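Glutathione transferase (Leptospira interrogans serovar Lai, PDB 3UBK) probably conjugates glutathione to electrophilic substrates and binds glutathione through its thioredoxin-like N-terminal domain. Local coordinates at residues 149-153 with 154-158; 134-137 with 138-142; 66-69 with 70-73. All blocks are in the same frame, centred on the assembly; numbering follows the deposited sequence. Where two conformers were deposited one is given.

Interaction 1. Residues 149-153 with 154-158; sequences NVFTL and ADCSG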
loop_
_atom_site.group_PDB
_atom_site.type_symbol
_atom_site.label_atom_id
_atom_site.label_comp_id
_atom_site.label_asym_id
_atom_site.label_seq_id
_atom_site.Cartn_x
_atom_site.Cartn_y
_atom_site.Cartn_z
ATOM N N ASN A 149 1.742 -11.615 20.037
ATOM C CA ASN A 149 0.755 -11.992 21.046
ATOM C C ASN A 149 -0.432 -11.021 21.184
ATOM O O ASN A 149 -1.319 -11.244 22.007
ATOM C CB ASN A 149 1.446 -12.221 22.396
ATOM C CG ASN A 149 1.965 -10.945 23.007
ATOM O OD1 ASN A 149 1.809 -9.870 22.433
ATOM N ND2 ASN A 149 2.570 -11.050 24.184
ATOM N N VAL A 150 -0.449 -9.958 20.378
ATOM C CA VAL A 150 -1.545 -8.982 20.423
ATOM C C VAL A 150 -2.102 -8.646 19.035
ATOM O O VAL A 150 -1.401 -8.735 18.032
ATOM C CB VAL A 150 -1.137 -7.656 21.145
ATOM C CG1 VAL A 150 -0.941 -7.899 22.645
ATOM C CG2 VAL A 150 0.136 -7.038 20.516
ATOM N N PHE A 151 -3.375 -8.264 18.995
ATOM C CA PHE A 151 -4.062 -7.901 17.754
ATOM C C PHE A 151 -3.372 -6.653 17.180
ATOM O O PHE A 151 -3.045 -5.736 17.928
ATOM C CB PHE A 151 -5.515 -7.583 18.094
ATOM C CG PHE A 151 -6.404 -7.341 16.894
ATOM C CD1 PHE A 151 -6.378 -6.122 16.217
ATOM C CD2 PHE A 151 -7.300 -8.311 16.478
ATOM C CE1 PHE A 151 -7.210 -5.889 15.155
ATOM C CE2 PHE A 151 -8.145 -8.080 15.415
ATOM C CZ PHE A 151 -8.102 -6.871 14.746
ATOM N N THR A 152 -3.113 -6.630 15.874
ATOM C CA THR A 152 -2.530 -5.442 15.233
ATOM C C THR A 152 -3.177 -5.208 13.900
ATOM O O THR A 152 -4.060 -5.961 13.489
ATOM C CB THR A 152 -1.028 -5.597 14.942
ATOM O OG1 THR A 152 -0.847 -6.631 13.964
ATOM C CG2 THR A 152 -0.258 -5.934 16.206
ATOM N N LEU A 153 -2.706 -4.178 13.201
ATOM C CA LEU A 153 -3.136 -3.908 11.828
ATOM C C LEU A 153 -2.999 -5.158 10.949
ATOM O O LEU A 153 -3.800 -5.397 10.036
ATOM C CB LEU A 153 -2.246 -2.800 11.224
ATOM C CG LEU A 153 -2.435 -2.623 9.708
ATOM C CD1 LEU A 153 -3.811 -2.004 9.436
ATOM C CD2 LEU A 153 -1.324 -1.767 9.074
ATOM N N ALA A 154 -1.950 -5.928 11.176
ATOM C CA ALA A 154 -1.726 -7.091 10.322
ATOM C C ALA A 154 -2.854 -8.137 10.457
ATOM O O ALA A 154 -3.088 -8.919 9.538
ATOM C CB ALA A 154 -0.363 -7.710 10.608
ATOM N N ASP A 155 -3.560 -8.140 11.591
ATOM C CA ASP A 155 -4.701 -9.058 11.750
ATOM C C ASP A 155 -5.913 -8.568 10.980
ATOM O O ASP A 155 -6.720 -9.363 10.522
ATOM C CB ASP A 155 -5.046 -9.275 13.231
ATOM C CG ASP A 155 -3.940 -9.984 13.973
ATOM O OD1 ASP A 155 -3.786 -11.204 13.764
ATOM O OD2 ASP A 155 -3.222 -9.332 14.761
ATOM N N CYS A 156 -6.056 -7.254 10.849
ATOM C CA CYS A 156 -7.140 -6.713 10.034
ATOM C C CYS A 156 -6.937 -7.138 8.583
ATOM O O CYS A 156 -7.852 -7.637 7.924
ATOM C CB CYS A 156 -7.167 -5.193 10.128
ATOM S SG CYS A 156 -7.359 -4.562 11.831
ATOM N N SER A 157 -5.736 -6.926 8.069
ATOM C CA SER A 157 -5.415 -7.336 6.710
ATOM C C SER A 157 -5.428 -8.860 6.583
ATOM O O SER A 157 -6.001 -9.417 5.655
ATOM C CB SER A 157 -4.055 -6.773 6.297
ATOM O OG SER A 157 -4.131 -5.370 6.142
ATOM N N GLY A 158 -4.800 -9.533 7.542
ATOM C CA GLY A 158 -4.731 -10.991 7.499
ATOM C C GLY A 158 -6.098 -11.668 7.479
ATOM O O GLY A 158 -6.403 -12.460 6.575
HETATM O O HOH W 1 -0.478 -9.267 15.147
#
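Two first torsions bring the key groups together: chi1 of 65° puts Thr152 OG1 between the backbone N and the carbonyl carbon, where it meets Ala154 N, and chi1 of -65° carries Asp155 OD2 back to Thr152 N. The result is the N-capping box that opens helix 153-169, a recurrent feature of the glutathione transferase C-terminal domain. Thr152, the N-cap, accepts Ala154 N on OG1 at 3.1 Å, while its backbone O takes Asp155 N. In return Thr152 N donates to Asp155 OD2 at 2.9 Å with an N-H...O angle of 157°, using the anti lone pair of that oxygen. The other carboxylate oxygen, OD1, is held by Tyr188 OH and Ile146 N, so both ends of the group are fixed; the nearby helix start would probably favour its negative charge.

A hydrophobic staple accompanies the box, joining Phe151, just before the cap, to Cys156, four residues after the cap. The Phe151 ring brings CE1 to 3.6 Å from Cys156 SG, an oblique sulfur-aromatic contact. Asp155 CB sits over the centre of one face of the Phe151 ring, 4.0 Å from the centroid, a CH-pi contact. Further along the first turn, Leu153 O receives Ser157 N at 3.2 Å in a nearly straight bond. One water ties the cap to the incoming loop, donating to Val150 O. It accepts from Thr152 OG1 at 2.9 Å. Its other donation goes to Asp155 OD2 at 2.8 Å.

Interaction 2. Residues 134-137 with 138-142; sequences KALQ and RVVRF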
loop_
_atom_site.group_PDB
_atom_site.type_symbol
_atom_site.label_atom_id
_atom_site.label_comp_id
_atom_site.label_asym_id
_atom_site.label_seq_id
_atom_site.Cartn_x
_atom_site.Cartn_y
_atom_site.Cartn_z
ATOM N N LYS A 134 5.375 -18.184 0.799
ATOM C CA LYS A 134 6.681 -18.516 1.356
ATOM C C LYS A 134 7.380 -17.280 1.916
ATOM O O LYS A 134 8.123 -17.362 2.898
ATOM C CB LYS A 134 7.564 -19.203 0.300
ATOM C CG LYS A 134 6.920 -20.433 -0.327
ATOM C CD LYS A 134 7.900 -21.214 -1.184
ATOM C CE LYS A 134 7.241 -22.452 -1.782
ATOM N NZ LYS A 134 8.204 -23.270 -2.571
ATOM N N ALA A 135 7.155 -16.135 1.284
ATOM C CA ALA A 135 7.653 -14.874 1.833
ATOM C C ALA A 135 6.938 -14.573 3.148
ATOM O O ALA A 135 7.579 -14.326 4.166
ATOM C CB ALA A 135 7.438 -13.739 0.838
ATOM N N LEU A 136 5.609 -14.592 3.108
ATOM C CA LEU A 136 4.779 -14.369 4.302
ATOM C C LEU A 136 5.193 -15.289 5.444
ATOM O O LEU A 136 5.382 -14.846 6.574
ATOM C CB LEU A 136 3.293 -14.555 3.970
ATOM C CG LEU A 136 2.275 -14.247 5.080
ATOM C CD1 LEU A 136 2.403 -12.797 5.539
ATOM C CD2 LEU A 136 0.859 -14.549 4.609
ATOM N N GLN A 137 5.361 -16.571 5.143
ATOM C CA GLN A 137 5.782 -17.535 6.158
ATOM C C GLN A 137 6.986 -17.028 6.949
ATOM O O GLN A 137 7.141 -17.324 8.131
ATOM C CB GLN A 137 6.088 -18.895 5.509
ATOM C CG GLN A 137 6.329 -20.028 6.498
ATOM C CD GLN A 137 5.072 -20.415 7.257
ATOM O OE1 GLN A 137 4.075 -20.821 6.660
ATOM N NE2 GLN A 137 5.109 -20.277 8.580
ATOM N N ARG A 138 7.838 -16.242 6.305
ATOM C CA ARG A 138 9.053 -15.780 6.963
ATOM C C ARG A 138 8.826 -14.747 8.076
ATOM O O ARG A 138 9.633 -14.652 9.001
ATOM C CB ARG A 138 10.044 -15.219 5.931
ATOM C CG ARG A 138 10.642 -16.259 4.972
ATOM C CD ARG A 138 11.729 -15.624 4.079
ATOM N NE ARG A 138 11.922 -16.378 2.842
ATOM C CZ ARG A 138 12.977 -17.150 2.588
ATOM N NH1 ARG A 138 13.957 -17.260 3.477
ATOM N NH2 ARG A 138 13.057 -17.797 1.436
ATOM N N VAL A 139 7.755 -13.957 7.989
ATOM C CA VAL A 139 7.558 -12.870 8.962
ATOM C C VAL A 139 6.416 -13.085 9.974
ATOM O O VAL A 139 6.341 -12.374 10.984
ATOM C CB VAL A 139 7.383 -11.475 8.284
ATOM C CG1 VAL A 139 8.725 -10.910 7.805
ATOM C CG2 VAL A 139 6.398 -11.548 7.149
ATOM N N VAL A 140 5.539 -14.053 9.712
ATOM C CA VAL A 140 4.398 -14.313 10.607
ATOM C C VAL A 140 4.799 -15.100 11.845
ATOM O O VAL A 140 5.761 -15.875 11.817
ATOM C CB VAL A 140 3.245 -15.055 9.904
ATOM C CG1 VAL A 140 2.734 -14.248 8.734
ATOM C CG2 VAL A 140 3.680 -16.457 9.471
ATOM N N ARG A 141 4.057 -14.891 12.932
ATOM C CA ARG A 141 4.323 -15.565 14.205
ATOM C C ARG A 141 3.125 -16.404 14.689
ATOM O O ARG A 141 3.304 -17.486 15.262
ATOM C CB ARG A 141 4.675 -14.542 15.285
ATOM C CG ARG A 141 6.065 -13.891 15.186
ATOM C CD ARG A 141 6.174 -12.883 16.337
ATOM N NE ARG A 141 7.522 -12.411 16.630
ATOM C CZ ARG A 141 7.906 -11.141 16.530
ATOM N NH1 ARG A 141 7.045 -10.211 16.134
ATOM N NH2 ARG A 141 9.151 -10.797 16.828
ATOM N N PHE A 142 1.910 -15.895 14.489
ATOM C CA PHE A 142 0.704 -16.620 14.894
ATOM C C PHE A 142 0.799 -17.044 16.352
ATOM O O PHE A 142 0.653 -18.217 16.661
ATOM C CB PHE A 142 0.512 -17.881 14.037
ATOM C CG PHE A 142 0.087 -17.611 12.622
ATOM C CD1 PHE A 142 -1.009 -16.812 12.350
ATOM C CD2 PHE A 142 0.781 -18.176 11.551
ATOM C CE1 PHE A 142 -1.407 -16.567 11.043
ATOM C CE2 PHE A 142 0.386 -17.942 10.242
ATOM C CZ PHE A 142 -0.712 -17.141 9.987
#
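Arg138 runs back along the last turn of helix 119-139, in the all-helical C-terminal domain, and its chain from CB to NE passes over the carbonyls of Ala135 and Lys134. Arg138 CB lies 3.2 Å from Ala135 O, the same oxygen that accepts Arg138 N. Because chi1 is -68°, with CG beside the backbone N, the side chain turns back toward Lys134, and Arg138 CG stands 3.4 Å from Lys134 O. From CG to NE the chain is extended. CD and NE pass the same Lys134 O more loosely, and the guanidinium is oblique to that oxygen, without a hydrogen bond to it. The tip leaves the subunit: NH1 forms a salt bridge with Glu40 OE2 of the second subunit, whose Leu43 also packs on this side chain. The arginine therefore carries the helix end into the dimer interface.

On another side of the turn the contact is apolar. Leu136 CD1 meets Val140 CG1 at 3.5 Å, the two side chains crossing at about a right angle, and Ile95, Ile98 and Leu103 of helix 86-111 also touch Leu136. Gln137 comes near the other branch of the valine, Gln137 NE2 lying 4.2 Å from Val140 CG2, while its OE1 accepts from Asn183 N.

The backbone shows how the helix gives way to an extended Val140, whose psi is 152°. Leu136 O is gripped twice. Val139 N reaches Leu136 O at 2.9 Å from above the carbonyl plane. Val140 N, 3.2 Å from Leu136 O, instead approaches nearly along the C=O axis, with a C=O...N angle of 171°.

Interaction 3. Residues 66-69 with 70-73; sequences AILE and FLDT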
loop_
_atom_site.group_PDB
_atom_site.type_symbol
_atom_site.label_atom_id
_atom_site.label_comp_id
_atom_site.label_asym_id
_atom_site.label_seq_id
_atom_site.Cartn_x
_atom_site.Cartn_y
_atom_site.Cartn_z
ATOM N N ALA A 66 -4.826 4.126 4.850
ATOM C CA ALA A 66 -4.889 5.467 5.471
ATOM C C ALA A 66 -5.999 5.570 6.520
ATOM O O ALA A 66 -5.825 6.232 7.542
ATOM C CB ALA A 66 -5.089 6.552 4.416
ATOM N N ILE A 67 -7.155 4.959 6.246
ATOM C CA ILE A 67 -8.241 4.896 7.246
ATOM C C ILE A 67 -7.782 4.270 8.575
ATOM O O ILE A 67 -7.974 4.850 9.646
ATOM C CB ILE A 67 -9.472 4.117 6.710
ATOM C CG1 ILE A 67 -10.158 4.885 5.570
ATOM C CG2 ILE A 67 -10.476 3.817 7.837
ATOM C CD1 ILE A 67 -11.128 4.015 4.766
ATOM N N LEU A 68 -7.189 3.081 8.519
ATOM C CA LEU A 68 -6.782 2.413 9.751
ATOM C C LEU A 68 -5.618 3.115 10.471
ATOM O O LEU A 68 -5.561 3.111 11.691
ATOM C CB LEU A 68 -6.476 0.922 9.510
ATOM C CG LEU A 68 -7.767 0.096 9.384
ATOM C CD1 LEU A 68 -7.431 -1.336 9.021
ATOM C CD2 LEU A 68 -8.618 0.129 10.661
ATOM N N GLU A 69 -4.701 3.727 9.719
ATOM C CA GLU A 69 -3.619 4.500 10.344
ATOM C C GLU A 69 -4.213 5.722 11.041
ATOM O O GLU A 69 -3.784 6.119 12.125
ATOM C CB GLU A 69 -2.595 4.940 9.285
ATOM C CG GLU A 69 -1.853 3.765 8.639
ATOM C CD GLU A 69 -0.542 3.417 9.331
ATOM O OE1 GLU A 69 -0.208 4.017 10.378
ATOM O OE2 GLU A 69 0.177 2.542 8.806
ATOM N N PHE A 70 -5.226 6.302 10.413
ATOM C CA PHE A 70 -5.908 7.469 10.980
ATOM C C PHE A 70 -6.660 7.112 12.276
ATOM O O PHE A 70 -6.490 7.768 13.317
ATOM C CB PHE A 70 -6.861 8.048 9.928
ATOM C CG PHE A 70 -7.812 9.084 10.463
ATOM C CD1 PHE A 70 -7.436 10.423 10.532
ATOM C CD2 PHE A 70 -9.082 8.714 10.898
ATOM C CE1 PHE A 70 -8.324 11.398 11.030
ATOM C CE2 PHE A 70 -9.985 9.681 11.389
ATOM C CZ PHE A 70 -9.594 11.029 11.450
ATOM N N LEU A 71 -7.485 6.070 12.208
ATOM C CA LEU A 71 -8.254 5.640 13.369
ATOM C C LEU A 71 -7.335 5.275 14.530
ATOM O O LEU A 71 -7.639 5.582 15.677
ATOM C CB LEU A 71 -9.164 4.448 13.033
ATOM C CG LEU A 71 -10.359 4.797 12.155
ATOM C CD1 LEU A 71 -11.109 3.527 11.770
ATOM C CD2 LEU A 71 -11.275 5.791 12.886
ATOM N N ASP A 72 -6.208 4.635 14.235
ATOM C CA ASP A 72 -5.269 4.263 15.284
ATOM C C ASP A 72 -4.597 5.489 15.911
ATOM O O ASP A 72 -4.240 5.453 17.077
ATOM C CB ASP A 72 -4.189 3.301 14.771
ATOM C CG ASP A 72 -3.545 2.505 15.888
ATOM O OD1 ASP A 72 -4.290 1.894 16.690
ATOM O OD2 ASP A 72 -2.290 2.464 15.964
ATOM N N THR A 73 -4.435 6.562 15.134
ATOM C CA THR A 73 -3.840 7.781 15.641
ATOM C C THR A 73 -4.831 8.519 16.551
ATOM O O THR A 73 -4.515 8.863 17.698
ATOM C CB THR A 73 -3.419 8.699 14.484
ATOM O OG1 THR A 73 -2.380 8.059 13.736
ATOM C CG2 THR A 73 -2.921 10.058 15.011
#
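Helix 64-74 belongs to the thioredoxin-like N-terminal domain, where it follows the hairpin of strands 53-56 and 59-61 as the helix of the beta-beta-alpha half of the fold; Ser64 at its start binds glutathione. Along this helix Ile67 and Leu71, one turn apart, lie side by side and point the same way, with Ile67 CG2 4.0 Å from Leu71 CD1. Leu68 CD2 lies 4.4 Å from Leu71 CD1. Leu54 of the sheet touches both Ile67 and Leu71, which places this ridge against the strands. Beneath it, Leu71 N donates to Ile67 O at 2.9 Å.

With chi1 of Phe70 at 169°, its CG stands beside the carbonyl carbon and the ring swings away from the preceding turn, leaving Ile67 O at the ring edge, near its plane. Phe70 CB remains 3.2 Å from Ala66 O, which accepts Phe70 N. The ring meets Trp87 of the second subunit with planes about 55° apart, so this turn contributes to the dimer interface.

The two carboxylates serve different neighbours: Glu69 OE2 forms a salt bridge with Arg93 of the same subunit, while Asp72 OD1 pairs with Lys25 and accepts from Leu81 N. Asp72 OD2 takes Ile82 N, binding the following loop to the helix. Near the helix end Glu69 O accepts two bonds from one residue. Thr73 OG1, placed beside its own N by a chi1 of -65°, donates to Glu69 O at 2.9 Å from one face of the carbonyl plane. From the opposite face, Thr73 N donates to Glu69 O at 3.1 Å.

Overall arrangement
Along the chain the order is interaction 3, then 2, then 1. Interaction 3 lies in the N-terminal thioredoxin-like domain; the other two lie in the helical C-terminal domain, at the end of helix 119-139 and the start of helix 153-169. Their centres are about 13 Å apart, without touching. Interactions 1 and 3, centres about 14 Å apart, meet directly: Leu68 CD1 packs 3.7 Å from Leu153 CD1, so the start of helix 153-169 is joined to helix 64-74 across the domain boundary. Interactions 2 and 3 are about 24 Å apart between centres, yet both reach the second subunit, giving the dimer interface contributions from each domain.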